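Local coordinates for WbbM protein (Klebsiella pneumoniae, PDB 6U4B) that is a trimeric, bifunctional O-antigen polymerase that probably transfers sugars through two glycosyltransferase modules in each chain, one of which carries bound magnesium, at residues I46-C58 with C63-P77. Sequence-based numbering, arbitrary orientation.
Sequences IIKPLHVGKANSC and CPGDDTGDNISFKNP
The carboxylate of D66 receives the backbone of a type II turn, H51 to K54, that ends strand 47-51 in the mixed sheet of the DUF4422 region. D66 OD2 accepts G53 N at 2.7 Å and D66 OD1 accepts K54 N at 3.2 Å; both donors come from the syn side, tilted from the carboxylate plane, G53 N the more so. Two successive amides thus share one carboxylate, which D66 brings closer to the turn than its CB by setting CG between its backbone N and carbonyl carbon (chi1 61°). S73 OG, anti to its own backbone N (chi1 -180°), links D66 OD1 to A55 N: it donates to D66 OD1 from above the carboxylate plane, at 2.6 Å, and accepts A55 N at 3.0 Å in a nearly straight bond (169°). At the start of the turn, a single bridge pairs H51 with G65: H51 N reaches P64 O at 2.7 Å and D66 N returns to H51 O. C63 CB packs against P49 CG at 3.7 Å. K54 CD lies on G65 CA, 3.6 Å apart, and N56 ND2 donates to F74 O at 3.1 Å, the acceptor lying close to the amide plane.

In the second shell, T83 OG1 of helix 82-91 hydrogen-bonds D66 OD2, and N71 OD1 accepts S73 N in an Asx turn that helps position the serine. K54 NZ forms a salt bridge with E60; a water links it to D67 OD1, the direct charge separation being too long for a salt bridge. At the subunit interface, K554 NZ of the second subunit hydrogen-bonds A55 O and N56 OD1.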
ATOM      1  N   ILE A  46      -5.100 -13.000  49.450  1.00 64.13           N
ATOM      2  CA  ILE A  46      -3.743 -12.592  49.805  1.00 61.16           C
ATOM      3  C   ILE A  46      -2.685 -13.218  48.912  1.00 57.11           C
ATOM      4  O   ILE A  46      -1.505 -12.860  49.024  1.00 55.79           O
ATOM      5  CB  ILE A  46      -3.443 -12.923  51.278  1.00 58.21           C
ATOM      6  CG1 ILE A  46      -3.346 -14.433  51.482  1.00 60.65           C
ATOM      7  CG2 ILE A  46      -4.521 -12.348  52.173  1.00 62.10           C
ATOM      8  CD1 ILE A  46      -3.041 -14.828  52.906  1.00 63.54           C
ATOM      9  N   ILE A  47      -3.064 -14.141  48.032  1.00 55.39           N
ATOM     10  CA  ILE A  47      -2.140 -14.738  47.072  1.00 55.70           C
ATOM     11  C   ILE A  47      -2.327 -14.035  45.735  1.00 56.50           C
ATOM     12  O   ILE A  47      -3.424 -14.044  45.166  1.00 56.31           O
ATOM     13  CB  ILE A  47      -2.353 -16.254  46.938  1.00 58.65           C
ATOM     14  CG1 ILE A  47      -1.777 -16.991  48.149  1.00 60.89           C
ATOM     15  CG2 ILE A  47      -1.685 -16.772  45.669  1.00 57.03           C
ATOM     16  CD1 ILE A  47      -2.751 -17.238  49.263  1.00 60.36           C
ATOM     17  N   LYS A  48      -1.257 -13.420  45.234  1.00 56.56           N
ATOM     18  CA  LYS A  48      -1.313 -12.655  43.993  1.00 53.18           C
ATOM     19  C   LYS A  48      -0.553 -13.394  42.903  1.00 45.54           C
ATOM     20  O   LYS A  48       0.674 -13.540  43.003  1.00 43.99           O
ATOM     21  CB  LYS A  48      -0.727 -11.255  44.197  1.00 55.13           C
ATOM     22  CG  LYS A  48      -1.331 -10.485  45.365  1.00 64.44           C
ATOM     23  CD  LYS A  48      -2.726  -9.955  45.053  1.00 74.31           C
ATOM     24  CE  LYS A  48      -2.671  -8.720  44.162  1.00 77.42           C
ATOM     25  NZ  LYS A  48      -4.007  -8.071  44.021  1.00 79.71           N
ATOM     26  N   PRO A  49      -1.219 -13.887  41.860  1.00 48.86           N
ATOM     27  CA  PRO A  49      -0.497 -14.582  40.788  1.00 47.39           C
ATOM     28  C   PRO A  49       0.215 -13.608  39.860  1.00 45.56           C
ATOM     29  O   PRO A  49      -0.273 -12.509  39.581  1.00 41.80           O
ATOM     30  CB  PRO A  49      -1.608 -15.342  40.053  1.00 48.96           C
ATOM     31  CG  PRO A  49      -2.844 -14.539  40.313  1.00 48.96           C
ATOM     32  CD  PRO A  49      -2.683 -13.958  41.693  1.00 44.17           C
ATOM     33  N   LEU A  50       1.387 -14.025  39.386  1.00 41.91           N
ATOM     34  CA  LEU A  50       2.193 -13.231  38.467  1.00 44.64           C
ATOM     35  C   LEU A  50       2.600 -14.089  37.280  1.00 45.24           C
ATOM     36  O   LEU A  50       3.022 -15.238  37.450  1.00 41.21           O
ATOM     37  CB  LEU A  50       3.443 -12.662  39.154  1.00 40.58           C
ATOM     38  CG  LEU A  50       3.238 -11.508  40.137  1.00 40.28           C
ATOM     39  CD1 LEU A  50       4.557 -11.127  40.789  1.00 41.83           C
ATOM     40  CD2 LEU A  50       2.618 -10.310  39.439  1.00 42.36           C
ATOM     41  N   HIS A  51       2.464 -13.525  36.084  1.00 43.12           N
ATOM     42  CA  HIS A  51       2.944 -14.146  34.854  1.00 40.13           C
ATOM     43  C   HIS A  51       4.405 -13.737  34.693  1.00 40.10           C
ATOM     44  O   HIS A  51       4.706 -12.650  34.195  1.00 41.78           O
ATOM     45  CB  HIS A  51       2.085 -13.703  33.672  1.00 40.02           C
ATOM     46  CG  HIS A  51       2.487 -14.300  32.358  1.00 38.02           C
ATOM     47  ND1 HIS A  51       1.811 -14.032  31.186  1.00 37.72           N
ATOM     48  CD2 HIS A  51       3.490 -15.148  32.026  1.00 37.67           C
ATOM     49  CE1 HIS A  51       2.379 -14.688  30.191  1.00 37.37           C
ATOM     50  NE2 HIS A  51       3.401 -15.372  30.672  1.00 38.12           N
ATOM     51  N   VAL A  52       5.317 -14.603  35.121  1.00 37.88           N
ATOM     52  CA  VAL A  52       6.736 -14.269  35.082  1.00 39.38           C
ATOM     53  C   VAL A  52       7.260 -14.450  33.665  1.00 44.54           C
ATOM     54  O   VAL A  52       6.777 -15.293  32.898  1.00 47.22           O
ATOM     55  CB  VAL A  52       7.540 -15.109  36.098  1.00 36.14           C
ATOM     56  CG1 VAL A  52       7.029 -14.853  37.504  1.00 36.07           C
ATOM     57  CG2 VAL A  52       7.481 -16.590  35.751  1.00 31.99           C
ATOM     58  N   GLY A  53       8.255 -13.640  33.306  1.00 36.96           N
ATOM     59  CA  GLY A  53       8.765 -13.652  31.946  1.00 41.16           C
ATOM     60  C   GLY A  53       7.748 -13.240  30.906  1.00 41.80           C
ATOM     61  O   GLY A  53       7.836 -13.675  29.753  1.00 42.00           O
ATOM     62  N   LYS A  54       6.776 -12.405  31.282  1.00 37.42           N
ATOM     63  CA  LYS A  54       5.737 -12.011  30.338  1.00 38.77           C
ATOM     64  C   LYS A  54       6.284 -11.125  29.226  1.00 41.70           C
ATOM     65  O   LYS A  54       5.712 -11.097  28.132  1.00 44.49           O
ATOM     66  CB  LYS A  54       4.595 -11.300  31.072  1.00 36.65           C
ATOM     67  CG  LYS A  54       3.364 -11.045  30.198  1.00 39.76           C
ATOM     68  CD  LYS A  54       2.187 -10.508  31.008  1.00 37.64           C
ATOM     69  CE  LYS A  54       0.939 -10.391  30.145  1.00 42.89           C
ATOM     70  NZ  LYS A  54       1.088  -9.355  29.086  1.00 52.40           N
ATOM     71  N   ALA A  55       7.385 -10.411  29.480  1.00 41.97           N
ATOM     72  CA  ALA A  55       8.008  -9.603  28.437  1.00 43.64           C
ATOM     73  C   ALA A  55       8.462 -10.442  27.248  1.00 38.70           C
ATOM     74  O   ALA A  55       8.577  -9.914  26.136  1.00 41.70           O
ATOM     75  CB  ALA A  55       9.196  -8.824  29.007  1.00 41.29           C
ATOM     76  N   ASN A  56       8.734 -11.726  27.458  1.00 41.56           N
ATOM     77  CA  ASN A  56       9.128 -12.618  26.377  1.00 45.79           C
ATOM     78  C   ASN A  56       7.962 -13.432  25.827  1.00 48.39           C
ATOM     79  O   ASN A  56       8.151 -14.201  24.878  1.00 50.37           O
ATOM     80  CB  ASN A  56      10.242 -13.558  26.847  1.00 43.93           C
ATOM     81  CG  ASN A  56      11.491 -12.813  27.287  1.00 49.01           C
ATOM     82  OD1 ASN A  56      11.692 -11.650  26.944  1.00 51.17           O
ATOM     83  ND2 ASN A  56      12.343 -13.491  28.053  1.00 49.81           N
ATOM     84  N   SER A  57       6.772 -13.283  26.395  1.00 42.73           N
ATOM     85  CA  SER A  57       5.595 -14.018  25.962  1.00 46.37           C
ATOM     86  C   SER A  57       4.656 -13.108  25.182  1.00 47.10           C
ATOM     87  O   SER A  57       4.527 -11.916  25.478  1.00 50.56           O
ATOM     88  CB  SER A  57       4.855 -14.620  27.160  1.00 41.74           C
ATOM     89  OG  SER A  57       3.561 -15.073  26.793  1.00 40.35           O
ATOM     90  N   CYS A  58       3.999 -13.685  24.178  1.00 44.78           N
ATOM     91  CA  CYS A  58       2.943 -13.003  23.441  1.00 48.17           C
ATOM     92  C   CYS A  58       1.554 -13.303  23.987  1.00 49.71           C
ATOM     93  O   CYS A  58       0.567 -12.799  23.439  1.00 44.80           O
ATOM     94  CB  CYS A  58       2.990 -13.387  21.958  1.00 53.30           C
ATOM     95  SG  CYS A  58       4.472 -12.861  21.080  1.00 58.80           S
ATOM     96  N   CYS A  63      -3.520 -13.286  34.631  1.00 44.57           N
ATOM     97  CA  CYS A  63      -2.999 -12.578  35.789  1.00 46.92           C
ATOM     98  C   CYS A  63      -1.995 -11.546  35.298  1.00 52.02           C
ATOM     99  O   CYS A  63      -1.508 -11.641  34.164  1.00 50.88           O
ATOM    100  CB  CYS A  63      -2.349 -13.544  36.792  1.00 39.62           C
ATOM    101  SG  CYS A  63      -0.876 -14.391  36.173  1.00 44.96           S
ATOM    102  N   PRO A  64      -1.687 -10.535  36.111  1.00 56.50           N
ATOM    103  CA  PRO A  64      -0.696  -9.537  35.692  1.00 50.97           C
ATOM    104  C   PRO A  64       0.678 -10.162  35.511  1.00 44.29           C
ATOM    105  O   PRO A  64       0.997 -11.217  36.067  1.00 46.51           O
ATOM    106  CB  PRO A  64      -0.695  -8.521  36.843  1.00 51.63           C
ATOM    107  CG  PRO A  64      -2.010  -8.725  37.532  1.00 56.83           C
ATOM    108  CD  PRO A  64      -2.319 -10.179  37.391  1.00 55.56           C
ATOM    109  N   GLY A  65       1.501  -9.489  34.711  1.00 42.06           N
ATOM    110  CA  GLY A  65       2.844  -9.954  34.455  1.00 41.93           C
ATOM    111  C   GLY A  65       3.864  -9.307  35.371  1.00 41.98           C
ATOM    112  O   GLY A  65       3.568  -8.426  36.175  1.00 38.41           O
ATOM    113  N   ASP A  66       5.103  -9.773  35.241  1.00 42.02           N
ATOM    114  CA  ASP A  66       6.240  -9.190  35.937  1.00 41.71           C
ATOM    115  C   ASP A  66       6.946  -8.125  35.101  1.00 42.32           C
ATOM    116  O   ASP A  66       8.101  -7.795  35.387  1.00 38.34           O
ATOM    117  CB  ASP A  66       7.239 -10.284  36.324  1.00 37.70           C
ATOM    118  CG  ASP A  66       7.784 -11.025  35.116  1.00 40.36           C
ATOM    119  OD1 ASP A  66       7.237 -10.845  34.006  1.00 38.42           O
ATOM    120  OD2 ASP A  66       8.761 -11.783  35.266  1.00 39.84           O
ATOM    121  N   ASP A  67       6.278  -7.582  34.075  1.00 43.81           N
ATOM    122  CA  ASP A  67       6.936  -6.751  33.072  1.00 45.12           C
ATOM    123  C   ASP A  67       6.397  -5.325  33.034  1.00 46.85           C
ATOM    124  O   ASP A  67       6.499  -4.662  31.997  1.00 49.99           O
ATOM    125  CB  ASP A  67       6.814  -7.398  31.689  1.00 46.32           C
ATOM    126  CG  ASP A  67       5.374  -7.582  31.260  1.00 51.13           C
ATOM    127  OD1 ASP A  67       4.490  -7.627  32.144  1.00 52.91           O
ATOM    128  OD2 ASP A  67       5.125  -7.687  30.040  1.00 53.19           O
ATOM    129  N   THR A  68       5.833  -4.834  34.133  1.00 49.72           N
ATOM    130  CA  THR A  68       5.380  -3.455  34.213  1.00 48.28           C
ATOM    131  C   THR A  68       6.272  -2.676  35.168  1.00 45.73           C
ATOM    132  O   THR A  68       6.866  -3.242  36.091  1.00 44.11           O
ATOM    133  CB  THR A  68       3.921  -3.369  34.666  1.00 50.89           C
ATOM    134  OG1 THR A  68       3.745  -4.122  35.873  1.00 53.74           O
ATOM    135  CG2 THR A  68       2.987  -3.905  33.580  1.00 44.74           C
ATOM    136  N   GLY A  69       6.368  -1.372  34.926  1.00 49.86           N
ATOM    137  CA  GLY A  69       7.244  -0.533  35.718  1.00 48.92           C
ATOM    138  C   GLY A  69       8.684  -1.012  35.658  1.00 46.83           C
ATOM    139  O   GLY A  69       9.152  -1.564  34.657  1.00 43.70           O
ATOM    140  N   ASP A  70       9.399  -0.795  36.760  1.00 52.09           N
ATOM    141  CA  ASP A  70      10.789  -1.226  36.890  1.00 50.58           C
ATOM    142  C   ASP A  70      10.829  -2.743  37.051  1.00 46.70           C
ATOM    143  O   ASP A  70      10.353  -3.279  38.056  1.00 44.36           O
ATOM    144  CB  ASP A  70      11.429  -0.520  38.082  1.00 53.91           C
ATOM    145  CG  ASP A  70      12.908  -0.817  38.222  1.00 52.79           C
ATOM    146  OD1 ASP A  70      13.477  -1.518  37.356  1.00 53.76           O
ATOM    147  OD2 ASP A  70      13.505  -0.337  39.208  1.00 54.15           O
ATOM    148  N   ASN A  71      11.403  -3.440  36.070  1.00 42.83           N
ATOM    149  CA  ASN A  71      11.284  -4.890  36.015  1.00 40.57           C
ATOM    150  C   ASN A  71      12.452  -5.479  35.238  1.00 42.35           C
ATOM    151  O   ASN A  71      13.146  -4.781  34.494  1.00 42.98           O
ATOM    152  CB  ASN A  71       9.966  -5.309  35.360  1.00 43.11           C
ATOM    153  CG  ASN A  71       9.957  -5.054  33.865  1.00 43.65           C
ATOM    154  OD1 ASN A  71      10.312  -5.927  33.072  1.00 43.06           O
ATOM    155  ND2 ASN A  71       9.559  -3.851  33.472  1.00 41.91           N
ATOM    156  N   ILE A  72      12.645  -6.789  35.405  1.00 40.37           N
ATOM    157  CA  ILE A  72      13.668  -7.537  34.679  1.00 40.28           C
ATOM    158  C   ILE A  72      13.028  -8.757  34.025  1.00 36.99           C
ATOM    159  O   ILE A  72      13.632  -9.835  33.972  1.00 35.53           O
ATOM    160  CB  ILE A  72      14.826  -7.960  35.602  1.00 38.05           C
ATOM    161  CG1 ILE A  72      14.302  -8.757  36.800  1.00 36.64           C
ATOM    162  CG2 ILE A  72      15.627  -6.743  36.060  1.00 40.78           C
ATOM    163  CD1 ILE A  72      15.402  -9.381  37.639  1.00 37.53           C
ATOM    164  N   SER A  73      11.812  -8.587  33.502  1.00 42.47           N
ATOM    165  CA  SER A  73      11.042  -9.725  33.009  1.00 40.85           C
ATOM    166  C   SER A  73      11.777 -10.472  31.901  1.00 39.67           C
ATOM    167  O   SER A  73      11.739 -11.708  31.848  1.00 37.06           O
ATOM    168  CB  SER A  73       9.674  -9.254  32.520  1.00 38.55           C
ATOM    169  OG  SER A  73       8.899 -10.340  32.039  1.00 38.49           O
ATOM    170  N   PHE A  74      12.456  -9.747  31.009  1.00 40.66           N
ATOM    171  CA  PHE A  74      13.142 -10.411  29.906  1.00 41.11           C
ATOM    172  C   PHE A  74      14.284 -11.303  30.382  1.00 42.04           C
ATOM    173  O   PHE A  74      14.703 -12.196  29.638  1.00 40.30           O
ATOM    174  CB  PHE A  74      13.655  -9.377  28.894  1.00 38.33           C
ATOM    175  CG  PHE A  74      14.873  -8.616  29.351  1.00 40.19           C
ATOM    176  CD1 PHE A  74      14.747  -7.479  30.133  1.00 37.66           C
ATOM    177  CD2 PHE A  74      16.144  -9.033  28.984  1.00 40.41           C
ATOM    178  CE1 PHE A  74      15.869  -6.778  30.552  1.00 41.00           C
ATOM    179  CE2 PHE A  74      17.270  -8.336  29.399  1.00 42.32           C
ATOM    180  CZ  PHE A  74      17.132  -7.207  30.182  1.00 38.92           C
ATOM    181  N   LYS A  75      14.786 -11.096  31.599  1.00 41.33           N
ATOM    182  CA  LYS A  75      15.845 -11.935  32.149  1.00 42.45           C
ATOM    183  C   LYS A  75      15.318 -13.212  32.804  1.00 41.69           C
ATOM    184  O   LYS A  75      16.107 -13.952  33.405  1.00 39.62           O
ATOM    185  CB  LYS A  75      16.674 -11.149  33.169  1.00 44.38           C
ATOM    186  CG  LYS A  75      17.289  -9.851  32.655  1.00 40.90           C
ATOM    187  CD  LYS A  75      18.376  -9.390  33.613  1.00 45.22           C
ATOM    188  CE  LYS A  75      18.553  -7.883  33.621  1.00 51.59           C
ATOM    189  NZ  LYS A  75      19.570  -7.480  34.646  1.00 48.98           N
ATOM    190  N   ASN A  76      14.016 -13.479  32.698  1.00 35.65           N
ATOM    191  CA  ASN A  76      13.442 -14.675  33.314  1.00 35.17           C
ATOM    192  C   ASN A  76      14.093 -15.985  32.875  1.00 35.61           C
ATOM    193  O   ASN A  76      14.176 -16.901  33.710  1.00 38.19           O
ATOM    194  CB  ASN A  76      11.933 -14.712  33.041  1.00 37.02           C
ATOM    195  CG  ASN A  76      11.247 -15.898  33.702  1.00 40.48           C
ATOM    196  OD1 ASN A  76      10.954 -15.876  34.900  1.00 38.36           O
ATOM    197  ND2 ASN A  76      10.982 -16.938  32.918  1.00 34.39           N
ATOM    198  N   PRO A  77      14.544 -16.162  31.626  1.00 41.02           N
ATOM    199  CA  PRO A  77      15.272 -17.399  31.295  1.00 39.70           C
ATOM    200  C   PRO A  77      16.501 -17.634  32.153  1.00 44.28           C
ATOM    201  O   PRO A  77      16.972 -18.775  32.232  1.00 40.19           O
ATOM    202  CB  PRO A  77      15.657 -17.196  29.823  1.00 39.77           C
ATOM    203  CG  PRO A  77      14.596 -16.314  29.290  1.00 42.67           C
ATOM    204  CD  PRO A  77      14.247 -15.376  30.412  1.00 42.73           C
TER
HETATM  205  O   HOH W   1      -0.848 -12.934  31.502  1.00 36.93           O
HETATM  206  O   HOH W   2       3.769  -8.533  27.683  1.00 40.13           O
HETATM  207  O   HOH W   3       1.837  -7.037  31.183  1.00 59.51           O